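Local coordinates for D-isomer specific 2-hydroxyacid dehydrogenase family protein (Aeromonas salmonicida subsp. salmonicida, PDB 3HG7) that is probably an NAD-binding oxidoreductase of the D-isomer specific 2-hydroxyacid dehydrogenase family, at residues 5-10 with 31-36; 92-97 with 308-313; 141-146 with 164-169. The protein carries 1 engineered substitution. All blocks are in the same frame, centred on the assembly; numbering follows the deposited sequence.

Interaction 1 (5-10 with 31-36)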
loop_
_atom_site.group_PDB
_atom_site.type_symbol
_atom_site.label_atom_id
_atom_site.label_comp_id
_atom_site.label_asym_id
_atom_site.label_seq_id
_atom_site.Cartn_x
_atom_site.Cartn_y
_atom_site.Cartn_z
ATOM N N GLN A 5 3.482 -35.565 0.690
ATOM C CA GLN A 5 3.811 -35.096 2.091
ATOM C C GLN A 5 3.070 -33.885 2.671
ATOM O O GLN A 5 2.253 -34.067 3.578
ATOM C CB GLN A 5 5.305 -35.017 2.454
ATOM C CG GLN A 5 5.523 -35.159 3.996
ATOM C CD GLN A 5 6.498 -34.146 4.635
ATOM O OE1 GLN A 5 6.987 -34.348 5.763
ATOM N NE2 GLN A 5 6.787 -33.079 3.930
ATOM N N ARG A 6 3.402 -32.668 2.233
ATOM C CA ARG A 6 2.496 -31.545 2.452
ATOM C C ARG A 6 1.888 -31.122 1.130
ATOM O O ARG A 6 2.443 -31.403 0.063
ATOM C CB ARG A 6 3.192 -30.338 3.094
ATOM C CG ARG A 6 3.544 -30.539 4.584
ATOM C CD ARG A 6 4.158 -29.271 5.144
ATOM N NE ARG A 6 4.669 -29.438 6.513
ATOM C CZ ARG A 6 5.910 -29.803 6.819
ATOM N NH1 ARG A 6 6.293 -29.856 8.092
ATOM N NH2 ARG A 6 6.778 -30.108 5.867
ATOM N N THR A 7 0.755 -30.433 1.226
ATOM C CA THR A 7 0.041 -29.891 0.065
ATOM C C THR A 7 -0.067 -28.376 0.183
ATOM O O THR A 7 -0.454 -27.879 1.229
ATOM C CB THR A 7 -1.358 -30.502 -0.016
ATOM O OG1 THR A 7 -1.244 -31.913 -0.299
ATOM C CG2 THR A 7 -2.198 -29.843 -1.164
ATOM N N LEU A 8 0.318 -27.680 -0.878
ATOM C CA LEU A 8 0.143 -26.235 -1.010
ATOM C C LEU A 8 -1.027 -26.030 -1.974
ATOM O O LEU A 8 -1.066 -26.661 -3.030
ATOM C CB LEU A 8 1.379 -25.602 -1.630
ATOM C CG LEU A 8 1.241 -24.167 -2.192
ATOM C CD1 LEU A 8 0.876 -23.157 -1.085
ATOM C CD2 LEU A 8 2.546 -23.769 -2.859
ATOM N N LEU A 9 -1.961 -25.155 -1.612
ATOM C CA LEU A 9 -3.012 -24.755 -2.559
ATOM C C LEU A 9 -2.790 -23.304 -2.980
ATOM O O LEU A 9 -2.658 -22.452 -2.114
ATOM C CB LEU A 9 -4.413 -24.918 -1.951
ATOM C CG LEU A 9 -5.601 -24.481 -2.858
ATOM C CD1 LEU A 9 -5.652 -25.324 -4.130
ATOM C CD2 LEU A 9 -6.932 -24.666 -2.091
ATOM N N LEU A 10 -2.810 -23.046 -4.305
ATOM C CA LEU A 10 -2.654 -21.699 -4.871
ATOM C C LEU A 10 -4.047 -21.182 -5.205
ATOM O O LEU A 10 -4.772 -21.835 -5.946
ATOM C CB LEU A 10 -1.828 -21.765 -6.162
ATOM C CG LEU A 10 -0.392 -22.273 -5.954
ATOM C CD1 LEU A 10 0.292 -22.376 -7.274
ATOM C CD2 LEU A 10 0.351 -21.267 -5.062
ATOM N N ARG A 31 3.228 -31.168 -2.578
ATOM C CA ARG A 31 2.282 -31.242 -3.715
ATOM C C ARG A 31 1.681 -29.845 -3.916
ATOM O O ARG A 31 1.147 -29.268 -2.968
ATOM C CB ARG A 31 1.173 -32.254 -3.442
ATOM C CG ARG A 31 0.175 -32.408 -4.589
ATOM C CD ARG A 31 -0.913 -33.457 -4.316
ATOM N NE ARG A 31 -1.653 -33.238 -3.069
ATOM C CZ ARG A 31 -2.934 -33.559 -2.882
ATOM N NH1 ARG A 31 -3.654 -34.090 -3.876
ATOM N NH2 ARG A 31 -3.511 -33.330 -1.708
ATOM N N ILE A 32 1.739 -29.335 -5.144
ATOM C CA ILE A 32 1.259 -27.987 -5.462
ATOM C C ILE A 32 -0.037 -28.094 -6.242
ATOM O O ILE A 32 -0.073 -28.677 -7.336
ATOM C CB ILE A 32 2.307 -27.170 -6.247
ATOM C CG1 ILE A 32 3.555 -26.981 -5.375
ATOM C CG2 ILE A 32 1.725 -25.833 -6.706
ATOM C CD1 ILE A 32 4.772 -26.453 -6.140
ATOM N N LEU A 33 -1.106 -27.587 -5.647
ATOM C CA LEU A 33 -2.427 -27.696 -6.245
ATOM C C LEU A 33 -2.840 -26.303 -6.578
ATOM O O LEU A 33 -2.322 -25.347 -5.993
ATOM C CB LEU A 33 -3.436 -28.302 -5.271
ATOM C CG LEU A 33 -3.205 -29.739 -4.798
ATOM C CD1 LEU A 33 -4.420 -30.198 -3.973
ATOM C CD2 LEU A 33 -2.995 -30.662 -5.986
ATOM N N ARG A 34 -3.768 -26.186 -7.525
ATOM C CA ARG A 34 -4.154 -24.866 -7.956
ATOM C C ARG A 34 -5.671 -24.816 -8.102
ATOM O O ARG A 34 -6.280 -25.752 -8.637
ATOM C CB ARG A 34 -3.450 -24.584 -9.288
ATOM C CG ARG A 34 -3.931 -23.416 -10.048
ATOM C CD ARG A 34 -3.061 -23.244 -11.300
ATOM N NE ARG A 34 -3.669 -22.339 -12.245
ATOM C CZ ARG A 34 -3.214 -22.092 -13.471
ATOM N NH1 ARG A 34 -2.093 -22.665 -13.896
ATOM N NH2 ARG A 34 -3.861 -21.231 -14.252
ATOM N N ALA A 35 -6.286 -23.723 -7.657
ATOM C CA ALA A 35 -7.719 -23.525 -7.976
ATOM C C ALA A 35 -7.964 -22.125 -8.482
ATOM O O ALA A 35 -7.730 -21.183 -7.751
ATOM C CB ALA A 35 -8.576 -23.823 -6.751
ATOM N N ASP A 36 -8.432 -22.002 -9.736
ATOM C CA ASP A 36 -8.644 -20.704 -10.394
ATOM C C ASP A 36 -10.010 -20.070 -10.151
ATOM O O ASP A 36 -10.237 -18.919 -10.550
ATOM C CB ASP A 36 -8.382 -20.802 -11.913
ATOM C CG ASP A 36 -6.887 -20.722 -12.276
ATOM O OD1 ASP A 36 -6.006 -20.903 -11.406
ATOM O OD2 ASP A 36 -6.586 -20.486 -13.465
#
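Thr7 to Leu10 pair with Arg31 to Arg34 as neighbouring parallel strands, their axes 4.6 Å apart and crossing at -24°. They are the two strands of a beta-alpha-beta unit whose crossover is helix 15-24; strand 30-34 is an outermost strand of the five-stranded parallel sheet. The ladder runs from Arg31 N to Arg6 O through Leu8 and Leu33 and closes beyond the paired strands, where Ala35 N reaches Leu10 O at 3.0 Å, nearly straight at 175°. On the face with Leu8 and Ile32, Leu10 CD1 meets Ile32 CG2 at 3.8 Å, and Leu22 of the crossover helix touches both Leu8 and Ile32. Arg34, on the same face, grips Asp36 side-on, NE to OD1 and NH2 to OD2, and its NH1 makes a salt bridge to Glu19. The other face carries Thr7, Leu9, Arg31 and Leu33. Here Leu33 CD1 lies 3.8 Å above the guanidinium plane of Arg31, over its centre, and touches Thr7 CG2 at 3.6 Å. Glu47 takes a salt bridge from Arg31 NH2. Arg31 is bent at chi3 (55°), which places NE; NE, at 3.1 Å, and NH2, at 3.0 Å, both donate to Thr7 OG1, side-on and in the guanidinium plane.

Interaction 2 (92-97 with 308-313); sequences LTNVRG and GKIDFD
Leu92 CG is anti to its backbone N (chi1 175°), and the side chain lies beside that of Ile310, pointing the same way. Leu92 CD2 packs on Ile310 CB at 4.1 Å. Phe312 crosses Leu92 at about a right angle, bringing CZ to 4.0 Å from Leu92 CB. Asn94 CG sits between its backbone N and carbonyl carbon (chi1 73°), where Ile310 CD1 meets it at 3.8 Å; the amide ND2 bonds Ala76 O. A single backbone bridge, Thr93 with Lys309, joins the segments. Ile310 N gives a bond of 2.8 Å to Leu92 O, and Asn94 N one of 2.9 Å to Gly308 O. One water extends this pairing, accepting from Leu92 N and donating to Ile310 O. Gly308 has positive phi (78°), which favours glycine. Segment 308-313 lies along strand 91-93, an outermost strand of the five-stranded sheet. Strand 70-73 flanks 91-93 on its inner side, with Gln72 and Trp70 bonded to Thr93 OG1. Helix 286-301, from which the chain leads on to 308-313, packs its Asn296 on Thr93 and its Val289 and Ile292 on Val95.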
loop_
_atom_site.group_PDB
_atom_site.type_symbol
_atom_site.label_atom_id
_atom_site.label_comp_id
_atom_site.label_asym_id
_atom_site.label_seq_id
_atom_site.Cartn_x
_atom_site.Cartn_y
_atom_site.Cartn_z
ATOM N N LEU A 92 -0.534 -16.936 9.919
ATOM C CA LEU A 92 -0.734 -16.046 8.761
ATOM C C LEU A 92 0.497 -15.158 8.576
ATOM O O LEU A 92 0.956 -14.528 9.545
ATOM C CB LEU A 92 -1.972 -15.171 8.977
ATOM C CG LEU A 92 -2.269 -14.089 7.924
ATOM C CD1 LEU A 92 -2.600 -14.675 6.524
ATOM C CD2 LEU A 92 -3.419 -13.283 8.493
ATOM N N THR A 93 1.033 -15.106 7.348
ATOM C CA THR A 93 2.055 -14.108 6.998
ATOM C C THR A 93 1.593 -13.230 5.845
ATOM O O THR A 93 0.837 -13.665 4.979
ATOM C CB THR A 93 3.386 -14.756 6.604
ATOM O OG1 THR A 93 3.141 -15.663 5.541
ATOM C CG2 THR A 93 4.011 -15.525 7.793
ATOM N N ASN A 94 2.051 -11.989 5.824
ATOM C CA ASN A 94 1.723 -11.132 4.703
ATOM C C ASN A 94 2.977 -10.873 3.907
ATOM O O ASN A 94 3.991 -11.556 4.122
ATOM C CB ASN A 94 1.051 -9.859 5.197
ATOM C CG ASN A 94 2.019 -8.915 5.883
ATOM O OD1 ASN A 94 3.046 -9.339 6.429
ATOM N ND2 ASN A 94 1.692 -7.620 5.872
ATOM N N VAL A 95 2.919 -9.884 3.004
ATOM C CA VAL A 95 4.028 -9.508 2.154
ATOM C C VAL A 95 4.543 -8.153 2.658
ATOM O O VAL A 95 3.767 -7.195 2.790
ATOM C CB VAL A 95 3.566 -9.436 0.615
ATOM C CG1 VAL A 95 4.644 -8.798 -0.226
ATOM C CG2 VAL A 95 3.294 -10.823 0.093
ATOM N N ARG A 96 5.820 -8.095 3.031
ATOM C CA ARG A 96 6.417 -6.816 3.403
ATOM C C ARG A 96 7.811 -6.601 2.830
ATOM O O ARG A 96 8.471 -7.545 2.422
ATOM C CB ARG A 96 6.367 -6.610 4.918
ATOM C CG ARG A 96 7.196 -7.575 5.743
ATOM C CD ARG A 96 7.698 -6.815 6.959
ATOM N NE ARG A 96 8.883 -7.401 7.597
ATOM C CZ ARG A 96 10.124 -7.349 7.108
ATOM N NH1 ARG A 96 10.381 -6.763 5.940
ATOM N NH2 ARG A 96 11.114 -7.921 7.794
ATOM N N GLY A 97 8.257 -5.338 2.783
ATOM C CA GLY A 97 9.629 -5.055 2.417
ATOM C C GLY A 97 9.961 -4.994 0.931
ATOM O O GLY A 97 11.113 -4.708 0.566
ATOM N N GLY A 308 7.140 -11.841 8.396
ATOM C CA GLY A 308 5.894 -11.242 7.962
ATOM C C GLY A 308 4.730 -11.808 8.749
ATOM O O GLY A 308 3.581 -11.708 8.329
ATOM N N LYS A 309 5.034 -12.401 9.895
ATOM C CA LYS A 309 4.024 -13.071 10.678
ATOM C C LYS A 309 3.062 -12.051 11.260
ATOM O O LYS A 309 3.482 -11.025 11.807
ATOM C CB LYS A 309 4.656 -13.897 11.814
ATOM C CG LYS A 309 3.678 -14.238 12.897
ATOM C CD LYS A 309 2.957 -15.502 12.559
ATOM C CE LYS A 309 3.484 -16.614 13.425
ATOM N NZ LYS A 309 2.544 -16.978 14.506
ATOM N N ILE A 310 1.780 -12.375 11.181
ATOM C CA ILE A 310 0.707 -11.545 11.692
ATOM C C ILE A 310 0.249 -12.038 13.059
ATOM O O ILE A 310 -0.049 -13.215 13.242
ATOM C CB ILE A 310 -0.485 -11.526 10.693
ATOM C CG1 ILE A 310 -0.030 -10.980 9.336
ATOM C CG2 ILE A 310 -1.673 -10.763 11.253
ATOM C CD1 ILE A 310 0.503 -9.544 9.328
ATOM N N ASP A 311 0.228 -11.134 14.032
ATOM C CA ASP A 311 -0.261 -11.451 15.370
ATOM C C ASP A 311 -1.765 -11.202 15.375
ATOM O O ASP A 311 -2.205 -10.066 15.197
ATOM C CB ASP A 311 0.439 -10.570 16.417
ATOM C CG ASP A 311 -0.030 -10.849 17.847
ATOM O OD1 ASP A 311 -0.356 -12.016 18.182
ATOM O OD2 ASP A 311 -0.060 -9.887 18.648
ATOM N N PHE A 312 -2.552 -12.258 15.553
ATOM C CA PHE A 312 -4.007 -12.108 15.586
ATOM C C PHE A 312 -4.486 -11.171 16.726
ATOM O O PHE A 312 -5.479 -10.447 16.569
ATOM C CB PHE A 312 -4.699 -13.478 15.613
ATOM C CG PHE A 312 -4.718 -14.178 14.264
ATOM C CD1 PHE A 312 -5.312 -13.573 13.156
ATOM C CD2 PHE A 312 -4.154 -15.439 14.108
ATOM C CE1 PHE A 312 -5.344 -14.213 11.915
ATOM C CE2 PHE A 312 -4.182 -16.091 12.867
ATOM C CZ PHE A 312 -4.771 -15.473 11.771
ATOM N N ASP A 313 -3.743 -11.151 17.834
ATOM C CA ASP A 313 -3.969 -10.188 18.922
ATOM C C ASP A 313 -3.166 -8.899 18.718
ATOM O O ASP A 313 -3.587 -7.979 18.006
ATOM C CB ASP A 313 -3.595 -10.813 20.266
ATOM C CG ASP A 313 -4.134 -12.223 20.419
ATOM O OD1 ASP A 313 -3.323 -13.171 20.520
ATOM O OD2 ASP A 313 -5.372 -12.383 20.421
HETATM O O HOH W 1 -0.627 -15.760 12.473
#

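Interaction 3 (141-146 with 164-169); sequences RTLLIL and MKVLGV. Engineered in segment 164-169: Val169 (natural residue Ile).
Leu143 to Leu146 and Val166 to Val169 form the densely packed part of a parallel strand pair; its open side is the face with Thr142 and Lys165, together with the side chain of Arg141. The pair belongs to a Rossmann-type beta-alpha-beta unit, strand 142-146, helix 150-161 and strand 165-169, in the family's NAD-binding domain. The axes lie 4.7 Å apart and cross at -20°. Five backbone bonds zip them from Lys165 N on Arg141 O to Val169 N on Ile145 O; the shortest, Leu143 N to Lys165 O, is 2.7 Å. On the face turned to the crossover helix, Ile145 and Val166 cross obliquely, CD1 meeting CG1 at 4.2 Å, with Ala156 touching both residues and Ile155 resting on Leu143 and Ile145. Gly168 presents no side chain beside Ile145. Met164, just ahead of the strand, closes this face at its start: it bends at chi3 (95°) and lays its CE methyl 3.7 Å from Leu143 CB.

On the other face Leu144, Leu146, Leu167 and the engineered Val169 pack under helix 188-193. Leu146 and Val169 point the same way, CD2 to CB at 3.7 Å, and Leu188 touches both.

Toward the start of the strands this face becomes more exposed. Thr142 and Lys165 run side by side with Thr142 CG2 3.9 Å from Lys165 CB, but beyond CB the lysine chain leads away, bending at chi3 and chi4, and NZ has a long, weak ion pair with Asp180. Arg141 likewise turns its end from the partner strand, with a weak ion pair to Asp196. Further along, Leu144 is buried: chi1 (180°) sets CG anti to the backbone N, and CD1 lies only 3.4 Å from Leu167 O.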
loop_
_atom_site.group_PDB
_atom_site.type_symbol
_atom_site.label_atom_id
_atom_site.label_comp_id
_atom_site.label_asym_id
_atom_site.label_seq_id
_atom_site.Cartn_x
_atom_site.Cartn_y
_atom_site.Cartn_z
ATOM N N ARG A 141 12.389 21.957 -2.213
ATOM C CA ARG A 141 11.045 21.816 -1.674
ATOM C C ARG A 141 11.060 20.773 -0.559
ATOM O O ARG A 141 11.974 19.951 -0.507
ATOM C CB ARG A 141 10.108 21.346 -2.780
ATOM C CG ARG A 141 10.310 22.058 -4.074
ATOM C CD ARG A 141 9.392 23.212 -4.172
ATOM N NE ARG A 141 7.985 22.821 -4.068
ATOM C CZ ARG A 141 6.986 23.592 -4.484
ATOM N NH1 ARG A 141 5.733 23.206 -4.329
ATOM N NH2 ARG A 141 7.255 24.762 -5.059
ATOM N N THR A 142 10.054 20.810 0.320
ATOM C CA THR A 142 10.025 19.932 1.492
ATOM C C THR A 142 9.044 18.790 1.346
ATOM O O THR A 142 7.831 19.007 1.170
ATOM C CB THR A 142 9.565 20.659 2.743
ATOM O OG1 THR A 142 8.349 21.360 2.431
ATOM C CG2 THR A 142 10.627 21.635 3.211
ATOM N N LEU A 143 9.581 17.581 1.472
ATOM C CA LEU A 143 8.774 16.362 1.459
ATOM C C LEU A 143 8.557 15.973 2.913
ATOM O O LEU A 143 9.525 15.809 3.630
ATOM C CB LEU A 143 9.520 15.240 0.725
ATOM C CG LEU A 143 8.849 13.865 0.582
ATOM C CD1 LEU A 143 7.430 13.977 0.028
ATOM C CD2 LEU A 143 9.669 12.893 -0.285
ATOM N N LEU A 144 7.297 15.873 3.340
ATOM C CA LEU A 144 6.937 15.245 4.622
ATOM C C LEU A 144 6.378 13.845 4.384
ATOM O O LEU A 144 5.408 13.689 3.622
ATOM C CB LEU A 144 5.852 16.058 5.322
ATOM C CG LEU A 144 5.393 15.493 6.663
ATOM C CD1 LEU A 144 6.589 15.290 7.595
ATOM C CD2 LEU A 144 4.339 16.378 7.290
ATOM N N ILE A 145 6.949 12.843 5.054
ATOM C CA ILE A 145 6.461 11.465 4.946
ATOM C C ILE A 145 6.016 10.967 6.327
ATOM O O ILE A 145 6.765 11.098 7.314
ATOM C CB ILE A 145 7.530 10.504 4.363
ATOM C CG1 ILE A 145 8.064 11.031 3.027
ATOM C CG2 ILE A 145 6.961 9.059 4.245
ATOM C CD1 ILE A 145 9.237 10.224 2.443
ATOM N N LEU A 146 4.787 10.460 6.383
ATOM C CA LEU A 146 4.233 9.803 7.567
ATOM C C LEU A 146 4.400 8.306 7.404
ATOM O O LEU A 146 3.747 7.670 6.580
ATOM C CB LEU A 146 2.752 10.153 7.760
ATOM C CG LEU A 146 2.308 11.598 7.545
ATOM C CD1 LEU A 146 0.900 11.753 8.075
ATOM C CD2 LEU A 146 3.241 12.583 8.224
ATOM N N MET A 164 15.113 17.540 -2.628
ATOM C CA MET A 164 14.119 17.944 -1.627
ATOM C C MET A 164 14.682 17.833 -0.208
ATOM O O MET A 164 15.563 17.013 0.048
ATOM C CB MET A 164 12.867 17.063 -1.744
ATOM C CG MET A 164 12.017 17.396 -2.974
ATOM S SD MET A 164 10.718 16.234 -3.308
ATOM C CE MET A 164 9.313 17.022 -2.499
ATOM N N LYS A 165 14.150 18.647 0.703
ATOM C CA LYS A 165 14.306 18.427 2.130
ATOM C C LYS A 165 13.348 17.297 2.469
ATOM O O LYS A 165 12.243 17.235 1.901
ATOM C CB LYS A 165 13.948 19.682 2.939
ATOM C CG LYS A 165 14.936 20.848 2.770
ATOM C CD LYS A 165 14.917 21.876 3.946
ATOM C CE LYS A 165 14.734 21.247 5.371
ATOM N NZ LYS A 165 15.490 19.978 5.682
ATOM N N VAL A 166 13.777 16.390 3.354
ATOM C CA VAL A 166 12.936 15.236 3.717
ATOM C C VAL A 166 12.772 15.095 5.225
ATOM O O VAL A 166 13.750 14.841 5.955
ATOM C CB VAL A 166 13.390 13.885 3.064
ATOM C CG1 VAL A 166 12.369 12.811 3.342
ATOM C CG2 VAL A 166 13.528 14.023 1.525
ATOM N N LEU A 167 11.533 15.293 5.674
ATOM C CA LEU A 167 11.182 15.157 7.075
ATOM C C LEU A 167 10.260 13.963 7.250
ATOM O O LEU A 167 9.355 13.744 6.437
ATOM C CB LEU A 167 10.453 16.391 7.580
ATOM C CG LEU A 167 11.067 17.783 7.424
ATOM C CD1 LEU A 167 10.105 18.832 7.958
ATOM C CD2 LEU A 167 12.431 17.920 8.090
ATOM N N GLY A 168 10.477 13.215 8.325
ATOM C CA GLY A 168 9.653 12.039 8.604
ATOM C C GLY A 168 8.886 12.176 9.898
ATOM O O GLY A 168 9.301 12.901 10.806
ATOM N N VAL A 169 7.769 11.460 9.982
ATOM C CA VAL A 169 6.938 11.411 11.181
ATOM C C VAL A 169 6.661 9.943 11.525
ATOM O O VAL A 169 6.524 9.100 10.624
ATOM C CB VAL A 169 5.652 12.266 11.006
ATOM C CG1 VAL A 169 4.560 11.848 11.986
ATOM C CG2 VAL A 169 5.988 13.736 11.193
#

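In the fold
Interactions 1 and 3 have the same construction in two different sheets: each joins neighbouring parallel strands of a beta-alpha-beta unit, their centres about 45 Å apart on opposite sides of the chain's centre. Their chemistry follows their place. Interaction 3, between inner strands of the seven-stranded sheet, is mostly buried and aliphatic; interaction 1, at a sheet edge, is only partly buried and adds arginine bonds and salt bridges to its leucine packing. Interaction 2 reaches the same sheet as interaction 1, at the opposite outermost strand, yet relies on one bridge, a water and a few apolar contacts. It brings together segments with 210 residues between them, and interaction 3 lies within that span of the chain.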